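Side-chain contacts in alpha-1,2-mannosyltransferase (Ktr4), putative (Neosartorya fumigata, PDB 7BOP), which belongs to the glycolipid 2-alpha-mannosyltransferase family and has the GT-A type of glycosyltransferase fold, with GDP and a manganese ion bound in the model: residues T42-P45 with W50-D53; R92-K97 with D206-M211. One frame throughout, in Å; residues are numbered along the deposited sequence.

In the fold
Contacts 1 and 2 follow one another along the chain and sit close together in space, their centres about 9 Å apart on the same side of the molecule. Contact 1 lies within the long loop between strands 30-31 and 69-74, at the surface; contact 2 is buried and brings helix 80-98 against the start of helix 207-213, beside strands 69-74 and 189-192 of the mixed sheet. The two meet directly: Trp50 O is 2.9 Å from Asp206 N, a probable hydrogen bond, and Pro45 packs on Phe210. A polar surface pair and a mostly apolar buried contact thus lie side by side, joined through the backbone where the loop passes the start of helix 207-213.

Contact 1: T42-P45 with W50-D53; sequences TGEP and WRAD. With NA (sodium ion), chain I.
Glu44 and Arg51 meet head-on, carboxylate against guanidinium, and supply all of the small surface that residues 42-45 and 50-53 bury against each other. The pairing is a bidentate salt bridge of the end-on kind. Arg51 NH1 donates to Glu44 OE2 at 2.7 Å, while Arg51 NH2 donates to Glu44 OE1 at 2.8 Å. Both bonds are nearly straight. Each acceptor lies in the guanidinium plane and is approached on its syn side, yet the two flat groups are not quite coplanar: their planes are turned 28° apart, so the nitrogens stand somewhat out of the carboxylate plane.

The side chains arrive from opposite directions. Glu44 runs extended beyond CG and carries its carboxylate out towards the arginine. Arg51 sets off across the line between the segments, and the bend at chi2 (-69°) followed by a straight run at chi3 brings its far end round to the acid. Two bonds side by side restrict rotation of both groups about the line joining them.

Each partner has a further neighbour. Arg51 NH1 also bonds to Asp204 O, joining the pair to the backbone just ahead of helix 207-213, whereas Lys354 NZ makes only a long, weak ion pair with Glu44 OE2. Next along the chain, Ala52 turns its carbonyl the other way, and Ala52 O binds a sodium ion at 2.2 Å together with two waters and Asn55 O.

Neither segment is helix or strand, and only four residues lie between them. The arrangement is that of a surface loop cross-braced by a bidentate arginine-glutamate salt bridge, next to a sodium site made of two backbone carbonyls and water.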
loop_
_atom_site.group_PDB
_atom_site.type_symbol
_atom_site.label_atom_id
_atom_site.label_comp_id
_atom_site.label_asym_id
_atom_site.label_seq_id
_atom_site.Cartn_x
_atom_site.Cartn_y
_atom_site.Cartn_z
ATOM N N THR A 42 -17.562 -14.870 0.813
ATOM C CA THR A 42 -16.218 -14.572 0.368
ATOM C C THR A 42 -15.345 -15.741 0.787
ATOM O O THR A 42 -15.279 -16.079 1.970
ATOM C CB THR A 42 -15.715 -13.241 0.970
ATOM O OG1 THR A 42 -16.606 -12.178 0.586
ATOM C CG2 THR A 42 -14.301 -12.897 0.462
ATOM N N GLY A 43 -14.717 -16.375 -0.197
ATOM C CA GLY A 43 -13.859 -17.527 0.033
ATOM C C GLY A 43 -12.467 -17.287 -0.502
ATOM O O GLY A 43 -12.040 -16.144 -0.694
ATOM N N GLU A 44 -11.770 -18.384 -0.760
ATOM C CA GLU A 44 -10.377 -18.340 -1.184
ATOM C C GLU A 44 -10.290 -18.181 -2.682
ATOM O O GLU A 44 -11.228 -18.513 -3.388
ATOM C CB GLU A 44 -9.667 -19.629 -0.774
ATOM C CG GLU A 44 -9.609 -19.789 0.726
ATOM C CD GLU A 44 -9.026 -21.115 1.168
ATOM O OE1 GLU A 44 -9.310 -22.151 0.537
ATOM O OE2 GLU A 44 -8.289 -21.114 2.170
ATOM N N PRO A 45 -9.147 -17.696 -3.181
ATOM C CA PRO A 45 -8.982 -17.659 -4.634
ATOM C C PRO A 45 -8.950 -19.057 -5.251
ATOM O O PRO A 45 -8.770 -20.048 -4.540
ATOM C CB PRO A 45 -7.644 -16.943 -4.831
ATOM C CG PRO A 45 -6.966 -16.944 -3.506
ATOM C CD PRO A 45 -8.018 -17.079 -2.461
ATOM N N TRP A 50 -1.010 -23.137 -1.378
ATOM C CA TRP A 50 -0.042 -23.772 -0.491
ATOM C C TRP A 50 -0.539 -23.679 0.943
ATOM O O TRP A 50 -0.718 -22.572 1.465
ATOM C CB TRP A 50 1.323 -23.111 -0.659
ATOM C CG TRP A 50 1.889 -23.368 -2.004
ATOM C CD1 TRP A 50 1.748 -22.598 -3.124
ATOM C CD2 TRP A 50 2.646 -24.513 -2.395
ATOM N NE1 TRP A 50 2.402 -23.182 -4.188
ATOM C CE2 TRP A 50 2.953 -24.364 -3.767
ATOM C CE3 TRP A 50 3.101 -25.652 -1.716
ATOM C CZ2 TRP A 50 3.697 -25.322 -4.481
ATOM C CZ3 TRP A 50 3.846 -26.603 -2.419
ATOM C CH2 TRP A 50 4.139 -26.429 -3.788
ATOM N N ARG A 51 -0.773 -24.845 1.562
ATOM C CA ARG A 51 -1.313 -24.964 2.923
ATOM C C ARG A 51 -0.235 -25.252 3.961
ATOM O O ARG A 51 0.734 -25.952 3.675
ATOM C CB ARG A 51 -2.311 -26.124 3.006
ATOM C CG ARG A 51 -3.400 -26.147 1.947
ATOM C CD ARG A 51 -4.351 -25.007 2.164
ATOM N NE ARG A 51 -5.492 -25.051 1.253
ATOM C CZ ARG A 51 -6.454 -24.134 1.233
ATOM N NH1 ARG A 51 -6.402 -23.096 2.071
ATOM N NH2 ARG A 51 -7.465 -24.248 0.374
ATOM N N ALA A 52 -0.439 -24.749 5.174
ATOM C CA ALA A 52 0.486 -25.001 6.278
ATOM C C ALA A 52 0.432 -26.454 6.772
ATOM O O ALA A 52 1.445 -26.986 7.236
ATOM C CB ALA A 52 0.208 -24.061 7.438
ATOM N N ASP A 53 -0.740 -27.078 6.679
ATOM C CA ASP A 53 -0.950 -28.411 7.256
ATOM C C ASP A 53 -0.323 -29.554 6.453
ATOM O O ASP A 53 -0.163 -30.631 6.999
ATOM C CB ASP A 53 -2.435 -28.692 7.529
ATOM C CG ASP A 53 -3.316 -28.375 6.351
ATOM O OD1 ASP A 53 -3.607 -27.170 6.151
ATOM O OD2 ASP A 53 -3.711 -29.308 5.626
HETATM NA NA NA I . 3.158 -27.986 8.285
HETATM O O HOH W 1 4.664 -26.443 9.275
HETATM O O HOH W 2 1.823 -28.386 10.118
#

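Contact 2: R92-K97 with D206-M211; sequences RTWNSK and DVFRFM
Trp94, on helix 80-98, and Asp206, just ahead of helix 207-213, mark the nearest approach of the two backbones, with their CA atoms 8.4 Å apart. The indole bridges that gap. With CG anti to the backbone N (chi1 -172°), its six-membered ring reaches the first turn of the other helix. Trp94 CZ2 lies 3.8 Å from Val207 CG2, and Trp94 CH2 is 3.7 Å from Phe208 CE2. The indole and phenyl planes are inclined at 74°, an oblique meeting of rings. Asp206 OD1 stands at the indole edge, near its plane, 4.1 Å from Trp94 CZ2.

That same oxygen caps the helix: Arg209 N donates to Asp206 OD1 at 3.2 Å from above the carboxylate plane, and Phe208 N adds a weak bond. Asp206 OD2 is hydrogen-bonded to the hydroxyls of Tyr57 and Tyr100, and Trp94 NE1 donates to Tyr205 O.

No hydrogen bond joins the two segments, so the contact is mainly apolar, with OD1 at the C-H edge of the indole probably weakly favourable. The capping bonds and the two tyrosines probably offset much of the cost of burying the carboxylate charge.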
loop_
_atom_site.group_PDB
_atom_site.type_symbol
_atom_site.label_atom_id
_atom_site.label_comp_id
_atom_site.label_asym_id
_atom_site.label_seq_id
_atom_site.Cartn_x
_atom_site.Cartn_y
_atom_site.Cartn_z
ATOM N N ARG A 92 -1.684 -14.212 14.514
ATOM C CA ARG A 92 -2.837 -15.059 14.817
ATOM C C ARG A 92 -3.577 -15.480 13.552
ATOM O O ARG A 92 -3.954 -16.646 13.409
ATOM C CB ARG A 92 -3.821 -14.342 15.755
ATOM C CG ARG A 92 -4.965 -15.226 16.243
ATOM C CD ARG A 92 -6.016 -14.451 17.029
ATOM N NE ARG A 92 -6.715 -13.465 16.193
ATOM C CZ ARG A 92 -6.501 -12.145 16.180
ATOM N NH1 ARG A 92 -5.593 -11.571 16.973
ATOM N NH2 ARG A 92 -7.216 -11.376 15.351
ATOM N N THR A 93 -3.795 -14.530 12.642
ATOM C CA THR A 93 -4.579 -14.822 11.453
ATOM C C THR A 93 -3.819 -15.552 10.360
ATOM O O THR A 93 -4.442 -16.239 9.556
ATOM C CB THR A 93 -5.205 -13.553 10.848
ATOM O OG1 THR A 93 -4.186 -12.622 10.478
ATOM C CG2 THR A 93 -6.195 -12.929 11.831
ATOM N N TRP A 94 -2.497 -15.398 10.317
ATOM C CA TRP A 94 -1.707 -15.884 9.183
ATOM C C TRP A 94 -0.298 -16.389 9.538
ATOM O O TRP A 94 0.002 -17.565 9.324
ATOM C CB TRP A 94 -1.609 -14.798 8.097
ATOM C CG TRP A 94 -0.987 -15.308 6.844
ATOM C CD1 TRP A 94 -1.538 -16.162 5.961
ATOM C CD2 TRP A 94 0.332 -15.037 6.374
ATOM N NE1 TRP A 94 -0.657 -16.435 4.940
ATOM C CE2 TRP A 94 0.500 -15.750 5.169
ATOM C CE3 TRP A 94 1.381 -14.240 6.839
ATOM C CZ2 TRP A 94 1.682 -15.704 4.430
ATOM C CZ3 TRP A 94 2.556 -14.188 6.099
ATOM C CH2 TRP A 94 2.696 -14.926 4.912
ATOM N N ASN A 95 0.570 -15.523 10.053
ATOM C CA ASN A 95 1.994 -15.860 10.092
ATOM C C ASN A 95 2.408 -16.914 11.145
ATOM O O ASN A 95 3.509 -17.475 11.035
ATOM C CB ASN A 95 2.871 -14.623 10.224
ATOM C CG ASN A 95 4.279 -14.852 9.686
ATOM O OD1 ASN A 95 4.454 -15.393 8.596
ATOM N ND2 ASN A 95 5.280 -14.427 10.430
ATOM N N SER A 96 1.561 -17.204 12.136
ATOM C CA SER A 96 1.887 -18.289 13.078
ATOM C C SER A 96 1.941 -19.637 12.367
ATOM O O SER A 96 2.605 -20.544 12.841
ATOM C CB SER A 96 0.913 -18.346 14.243
ATOM O OG SER A 96 -0.375 -18.649 13.789
ATOM N N LYS A 97 1.256 -19.753 11.225
ATOM C CA LYS A 97 1.258 -20.978 10.431
ATOM C C LYS A 97 2.369 -21.013 9.379
ATOM O O LYS A 97 2.899 -22.077 9.064
ATOM C CB LYS A 97 -0.099 -21.156 9.744
ATOM C CG LYS A 97 -1.280 -21.191 10.703
ATOM C CD LYS A 97 -2.606 -21.032 9.973
ATOM C CE LYS A 97 -2.808 -19.609 9.441
ATOM N NZ LYS A 97 -4.242 -19.230 9.434
ATOM N N ASP A 206 -0.627 -19.650 1.688
ATOM C CA ASP A 206 0.562 -18.829 1.616
ATOM C C ASP A 206 0.341 -17.726 0.559
ATOM O O ASP A 206 0.401 -17.989 -0.642
ATOM C CB ASP A 206 1.766 -19.708 1.268
ATOM C CG ASP A 206 3.073 -18.952 1.247
ATOM O OD1 ASP A 206 3.055 -17.706 1.089
ATOM O OD2 ASP A 206 4.143 -19.614 1.366
ATOM N N VAL A 207 0.100 -16.501 1.021
ATOM C CA VAL A 207 -0.248 -15.398 0.109
ATOM C C VAL A 207 0.911 -15.049 -0.808
ATOM O O VAL A 207 0.697 -14.629 -1.939
ATOM C CB VAL A 207 -0.737 -14.123 0.841
ATOM C CG1 VAL A 207 -1.954 -14.432 1.709
ATOM C CG2 VAL A 207 0.369 -13.471 1.656
ATOM N N PHE A 208 2.139 -15.238 -0.331
ATOM C CA PHE A 208 3.309 -14.938 -1.147
ATOM C C PHE A 208 3.437 -15.892 -2.324
ATOM O O PHE A 208 3.669 -15.458 -3.455
ATOM C CB PHE A 208 4.592 -14.953 -0.310
ATOM C CG PHE A 208 4.717 -13.808 0.648
ATOM C CD1 PHE A 208 4.659 -12.484 0.198
ATOM C CD2 PHE A 208 4.957 -14.038 2.001
ATOM C CE1 PHE A 208 4.816 -11.423 1.080
ATOM C CE2 PHE A 208 5.115 -12.973 2.887
ATOM C CZ PHE A 208 5.051 -11.663 2.425
ATOM N N ARG A 209 3.256 -17.183 -2.076
ATOM C CA ARG A 209 3.309 -18.168 -3.155
ATOM C C ARG A 209 2.054 -18.143 -4.020
ATOM O O ARG A 209 2.115 -18.494 -5.192
ATOM C CB ARG A 209 3.592 -19.557 -2.603
ATOM C CG ARG A 209 4.959 -19.605 -1.936
ATOM C CD ARG A 209 5.383 -21.023 -1.606
ATOM N NE ARG A 209 5.683 -21.804 -2.810
ATOM C CZ ARG A 209 6.094 -23.081 -2.813
ATOM N NH1 ARG A 209 6.255 -23.752 -1.672
ATOM N NH2 ARG A 209 6.335 -23.690 -3.972
ATOM N N PHE A 210 0.933 -17.695 -3.458
ATOM C CA PHE A 210 -0.236 -17.359 -4.279
ATOM C C PHE A 210 0.163 -16.332 -5.343
ATOM O O PHE A 210 -0.097 -16.544 -6.528
ATOM C CB PHE A 210 -1.405 -16.865 -3.403
ATOM C CG PHE A 210 -2.476 -16.150 -4.175
ATOM C CD1 PHE A 210 -3.430 -16.867 -4.880
ATOM C CD2 PHE A 210 -2.508 -14.762 -4.220
ATOM C CE1 PHE A 210 -4.419 -16.207 -5.613
ATOM C CE2 PHE A 210 -3.496 -14.097 -4.940
ATOM C CZ PHE A 210 -4.450 -14.821 -5.639
ATOM N N MET A 211 0.845 -15.264 -4.921
ATOM C CA MET A 211 1.336 -14.216 -5.832
ATOM C C MET A 211 2.328 -14.792 -6.847
ATOM O O MET A 211 2.207 -14.563 -8.053
ATOM C CB MET A 211 2.048 -13.085 -5.087
ATOM C CG MET A 211 1.221 -12.332 -4.053
ATOM S SD MET A 211 0.106 -11.134 -4.766
ATOM C CE MET A 211 1.229 -9.895 -5.399
#